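Local structure of Poly(A) RNA polymerase GLD2 (Rattus norvegicus, 6LBK) at residues D317-E329 with T335-F347. The protein probably adds successive AMP units from ATP to the 3' ends of selected cytoplasmic mRNAs and single nucleotides to certain microRNAs. The protein carries 1 engineered substitution. Sequence-based numbering, arbitrary orientation.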
# COMPACT_ATOMS: atom_id res chain seq x y z
N ASP A 317 4.44 -23.16 -10.92
CA ASP A 317 4.87 -23.37 -12.30
C ASP A 317 3.90 -22.76 -13.31
O ASP A 317 3.95 -23.10 -14.49
CB ASP A 317 5.01 -24.87 -12.56
CG ASP A 317 5.72 -25.18 -13.86
OD1 ASP A 317 6.86 -24.70 -14.02
OD2 ASP A 317 5.12 -25.87 -14.72
N ASP A 318 3.05 -21.84 -12.85
CA ASP A 318 2.08 -21.18 -13.76
C ASP A 318 2.82 -20.19 -14.65
O ASP A 318 3.92 -19.76 -14.32
CB ASP A 318 0.93 -20.54 -12.97
CG ASP A 318 -0.35 -20.34 -13.76
OD1 ASP A 318 -0.75 -21.26 -14.49
OD2 ASP A 318 -0.95 -19.26 -13.63
N MET A 319 2.23 -19.77 -15.77
CA MET A 319 3.00 -18.86 -16.66
C MET A 319 3.14 -17.44 -16.09
O MET A 319 4.03 -16.72 -16.54
CB MET A 319 2.48 -18.87 -18.10
CG MET A 319 2.59 -20.26 -18.71
SD MET A 319 3.90 -21.28 -17.97
CE MET A 319 3.25 -22.91 -18.30
N GLU A 320 2.30 -17.05 -15.15
CA GLU A 320 2.45 -15.70 -14.56
C GLU A 320 3.81 -15.60 -13.86
O GLU A 320 4.47 -14.58 -14.05
CB GLU A 320 1.32 -15.45 -13.56
CG GLU A 320 -0.06 -15.29 -14.20
CD GLU A 320 -0.33 -14.05 -15.03
OE1 GLU A 320 -1.32 -13.36 -14.75
OE2 GLU A 320 0.44 -13.78 -15.96
N TRP A 321 4.25 -16.62 -13.15
CA TRP A 321 5.51 -16.48 -12.37
C TRP A 321 6.73 -17.05 -13.09
O TRP A 321 7.79 -17.09 -12.47
CB TRP A 321 5.36 -17.17 -11.02
CG TRP A 321 3.98 -17.11 -10.45
CD1 TRP A 321 3.01 -18.05 -10.58
CD2 TRP A 321 3.43 -16.09 -9.60
NE1 TRP A 321 1.89 -17.68 -9.89
CE2 TRP A 321 2.12 -16.47 -9.28
CE3 TRP A 321 3.91 -14.88 -9.09
CZ2 TRP A 321 1.29 -15.70 -8.48
CZ3 TRP A 321 3.10 -14.12 -8.29
CH2 TRP A 321 1.80 -14.53 -8.00
N ARG A 322 6.63 -17.43 -14.35
CA ARG A 322 7.80 -18.12 -14.96
C ARG A 322 9.07 -17.27 -14.99
O ARG A 322 10.10 -17.79 -14.57
CB ARG A 322 7.45 -18.63 -16.36
CG ARG A 322 8.16 -19.92 -16.75
CD ARG A 322 7.34 -20.80 -17.67
NE ARG A 322 6.97 -20.08 -18.88
CZ ARG A 322 7.74 -19.96 -19.96
NH1 ARG A 322 8.93 -20.53 -20.00
NH2 ARG A 322 7.31 -19.27 -21.01
N ASN A 323 9.03 -15.99 -15.35
CA ASN A 323 10.35 -15.33 -15.52
C ASN A 323 10.50 -14.11 -14.63
O ASN A 323 11.49 -13.39 -14.78
CB ASN A 323 10.54 -14.90 -16.96
CG ASN A 323 10.35 -16.07 -17.90
OD1 ASN A 323 11.16 -16.99 -17.91
ND2 ASN A 323 9.29 -16.03 -18.68
N LYS A 324 9.56 -13.91 -13.73
CA LYS A 324 9.57 -12.75 -12.81
C LYS A 324 10.71 -12.82 -11.80
O LYS A 324 10.98 -13.90 -11.28
CB LYS A 324 8.33 -12.81 -11.93
CG LYS A 324 7.05 -13.12 -12.67
CD LYS A 324 6.89 -12.31 -13.91
CE LYS A 324 6.24 -10.97 -13.66
NZ LYS A 324 6.87 -9.92 -14.49
N TYR A 325 11.23 -11.65 -11.46
CA TYR A 325 12.27 -11.52 -10.42
C TYR A 325 11.63 -11.52 -9.03
O TYR A 325 12.12 -12.21 -8.17
CB TYR A 325 12.99 -10.20 -10.62
CG TYR A 325 13.74 -10.08 -11.91
CD1 TYR A 325 14.38 -11.17 -12.46
CD2 TYR A 325 13.89 -8.86 -12.53
CE1 TYR A 325 15.11 -11.05 -13.62
CE2 TYR A 325 14.62 -8.72 -13.69
CZ TYR A 325 15.23 -9.82 -14.23
OH TYR A 325 15.95 -9.69 -15.38
N ILE A 326 10.50 -10.84 -8.85
CA ILE A 326 9.89 -10.72 -7.54
C ILE A 326 8.45 -11.21 -7.67
O ILE A 326 7.76 -10.87 -8.64
CB ILE A 326 9.96 -9.27 -7.02
CG1 ILE A 326 11.40 -8.77 -7.04
CG2 ILE A 326 9.42 -9.14 -5.58
CD1 ILE A 326 11.58 -7.42 -6.41
N CYS A 327 8.03 -12.06 -6.74
CA CYS A 327 6.70 -12.69 -6.74
C CYS A 327 5.99 -12.44 -5.41
O CYS A 327 6.30 -13.09 -4.41
CB CYS A 327 6.80 -14.18 -7.00
SG CYS A 327 7.44 -14.60 -8.61
N VAL A 328 5.04 -11.51 -5.39
CA VAL A 328 4.19 -11.26 -4.22
C VAL A 328 2.73 -11.58 -4.60
O VAL A 328 2.20 -11.03 -5.57
CB VAL A 328 4.33 -9.81 -3.74
CG1 VAL A 328 3.60 -9.60 -2.44
CG2 VAL A 328 5.79 -9.43 -3.64
N GLU A 329 2.11 -12.52 -3.88
CA GLU A 329 0.75 -12.96 -4.21
C GLU A 329 -0.28 -11.95 -3.71
O GLU A 329 -0.32 -11.63 -2.52
CB GLU A 329 0.47 -14.33 -3.60
CG GLU A 329 -0.90 -14.92 -3.97
CD GLU A 329 -1.30 -16.15 -3.13
OE1 GLU A 329 -1.75 -17.17 -3.72
OE2 GLU A 329 -1.18 -16.11 -1.89
N THR A 335 -2.23 -12.99 -8.43
CA THR A 335 -1.43 -12.24 -9.39
C THR A 335 -0.23 -11.61 -8.68
O THR A 335 -0.24 -11.41 -7.46
CB THR A 335 -2.27 -11.16 -10.12
OG1 THR A 335 -2.96 -10.33 -9.18
CG2 THR A 335 -3.30 -11.76 -11.08
N ASN A 336 0.80 -11.29 -9.47
CA ASN A 336 2.06 -10.77 -8.96
C ASN A 336 1.98 -9.25 -8.83
O ASN A 336 1.89 -8.54 -9.84
CB ASN A 336 3.21 -11.15 -9.89
CG ASN A 336 4.56 -10.69 -9.37
OD1 ASN A 336 4.70 -10.33 -8.20
ND2 ASN A 336 5.57 -10.72 -10.23
N THR A 337 2.02 -8.74 -7.59
CA THR A 337 1.95 -7.30 -7.38
C THR A 337 3.23 -6.59 -7.79
O THR A 337 3.19 -5.41 -8.18
CB THR A 337 1.67 -6.99 -5.91
OG1 THR A 337 2.82 -7.35 -5.14
CG2 THR A 337 0.44 -7.73 -5.42
N ALA A 338 4.38 -7.27 -7.71
CA ALA A 338 5.66 -6.70 -8.10
C ALA A 338 5.97 -6.98 -9.56
O ALA A 338 7.13 -6.89 -9.97
CB ALA A 338 6.78 -7.23 -7.21
N ARG A 339 4.95 -7.34 -10.33
CA ARG A 339 5.08 -7.60 -11.75
C ARG A 339 5.80 -6.48 -12.49
O ARG A 339 6.36 -6.71 -13.56
CB ARG A 339 3.69 -7.83 -12.33
CG ARG A 339 3.61 -8.22 -13.80
CD ARG A 339 2.17 -8.59 -14.19
NE ARG A 339 1.82 -9.98 -13.90
CZ ARG A 339 0.78 -10.38 -13.17
NH1 ARG A 339 -0.05 -9.48 -12.65
NH2 ARG A 339 0.56 -11.67 -12.96
N ALA A 340 5.78 -5.26 -11.93
CA ALA A 340 6.44 -4.12 -12.55
C ALA A 340 7.96 -4.22 -12.53
O ALA A 340 8.63 -3.49 -13.26
CB ALA A 340 6.02 -2.83 -11.84
N VAL A 341 8.53 -5.08 -11.68
CA VAL A 341 9.98 -5.24 -11.62
C VAL A 341 10.36 -6.29 -12.66
O VAL A 341 10.34 -7.49 -12.39
CB VAL A 341 10.45 -5.62 -10.22
CG1 VAL A 341 11.97 -5.73 -10.22
CG2 VAL A 341 9.94 -4.62 -9.20
N HIS A 342 10.73 -5.83 -13.86
CA HIS A 342 11.05 -6.74 -14.94
C HIS A 342 12.42 -6.51 -15.60
O HIS A 342 12.79 -7.29 -16.48
CB HIS A 342 9.94 -6.72 -16.01
CG HIS A 342 9.78 -5.42 -16.73
ND1 HIS A 342 10.82 -4.78 -17.37
CD2 HIS A 342 8.68 -4.65 -16.93
CE1 HIS A 342 10.37 -3.67 -17.92
NE2 HIS A 342 9.07 -3.57 -17.67
N GLU A 343 13.17 -5.48 -15.20
CA GLU A 343 14.50 -5.22 -15.73
C GLU A 343 15.55 -5.65 -14.71
O GLU A 343 15.41 -5.35 -13.52
CB GLU A 343 14.65 -3.73 -16.07
CG GLU A 343 13.54 -3.19 -16.99
CD GLU A 343 13.57 -1.67 -17.22
OE1 GLU A 343 12.82 -0.94 -16.52
OE2 GLU A 343 14.31 -1.21 -18.11
N LYS A 344 16.58 -6.38 -15.17
CA LYS A 344 17.63 -6.86 -14.26
C LYS A 344 18.23 -5.71 -13.47
O LYS A 344 18.26 -5.74 -12.24
CB LYS A 344 18.73 -7.58 -15.04
CG LYS A 344 18.27 -8.81 -15.78
CD LYS A 344 19.37 -9.40 -16.71
CE LYS A 344 18.81 -10.45 -17.68
NZ LYS A 344 19.84 -11.12 -18.51
N GLN A 345 18.66 -4.65 -14.17
CA GLN A 345 19.21 -3.47 -13.52
C GLN A 345 18.35 -2.99 -12.36
O GLN A 345 18.87 -2.72 -11.27
CB GLN A 345 19.40 -2.38 -14.58
CG GLN A 345 20.16 -1.15 -14.14
CD GLN A 345 19.29 -0.18 -13.37
OE1 GLN A 345 18.10 -0.01 -13.69
NE2 GLN A 345 19.86 0.46 -12.35
N LYS A 346 17.03 -2.89 -12.55
CA LYS A 346 16.15 -2.43 -11.47
C LYS A 346 16.08 -3.45 -10.33
O LYS A 346 16.11 -3.07 -9.15
CB LYS A 346 14.74 -2.14 -12.02
CG LYS A 346 14.69 -1.04 -13.07
CD LYS A 346 15.01 0.32 -12.48
CE LYS A 346 14.97 1.41 -13.54
NZ LYS A 346 13.62 1.55 -14.17
N PHE A 347 15.94 -4.73 -10.66
CA PHE A 347 15.96 -5.80 -9.66
C PHE A 347 17.22 -5.71 -8.79
O PHE A 347 17.15 -5.79 -7.55
CB PHE A 347 15.87 -7.15 -10.38
CG PHE A 347 15.88 -8.35 -9.46
CD1 PHE A 347 15.26 -8.32 -8.22
CD2 PHE A 347 16.46 -9.54 -9.89
CE1 PHE A 347 15.27 -9.43 -7.40
CE2 PHE A 347 16.45 -10.66 -9.08
CZ PHE A 347 15.87 -10.61 -7.85
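Asn336 ties its side-chain amide to the backbone of Ile326 and Val328. With CG anti to the backbone N (chi1 -177°), the amide reaches across so that ND2 donates to Ile326 O at 2.7 Å, in that carbonyl's plane, while OD1 accepts from Val328 N at 3.1 Å. Ala338 N reaches the same OD1 from the opposite face of the amide, closing an Asx turn. A leucine in place of Asn336 would probably leave Ile326 O and the amides of Val328 and Ala338 without these partners and free the turn to shift. Next to it the backbones pair directly, Thr337 N donating to Val328 O (164° at the hydrogen), and Thr337 OG1 shares a hydrogen bond with Ser228 OG of helix 226-239. Beside the amide, CZ3 of the Trp321 indole meets Asn336 CB at 3.4 Å, ring and amide planes 42° apart. Within the PAP-associated region, strand 328-329 runs parallel to strand 303-306; the contact joins it to the loop leading into helix 344-363. At that helix, Tyr325 CB sits over the centre of the Phe347 ring, 3.6 Å from its centroid; the ring planes are tilted by little, yet the rings are so offset that this CB methylene, in a CH-pi contact, covers the Phe347 face. Trp300 meets Phe347 edge-to-face. Ile326 directs CG1 to Phe347 CE1 and CG2 to Ala338 CB, the latter at 3.6 Å. Nearer the surface, Glu320 OE1 lies 3.1 Å from Arg339 NH2, well out of the guanidinium plane, a salt bridge without a directed N-H. Lys324, bent repeatedly, brings NZ into a weak hydrogen bond with Arg339 O.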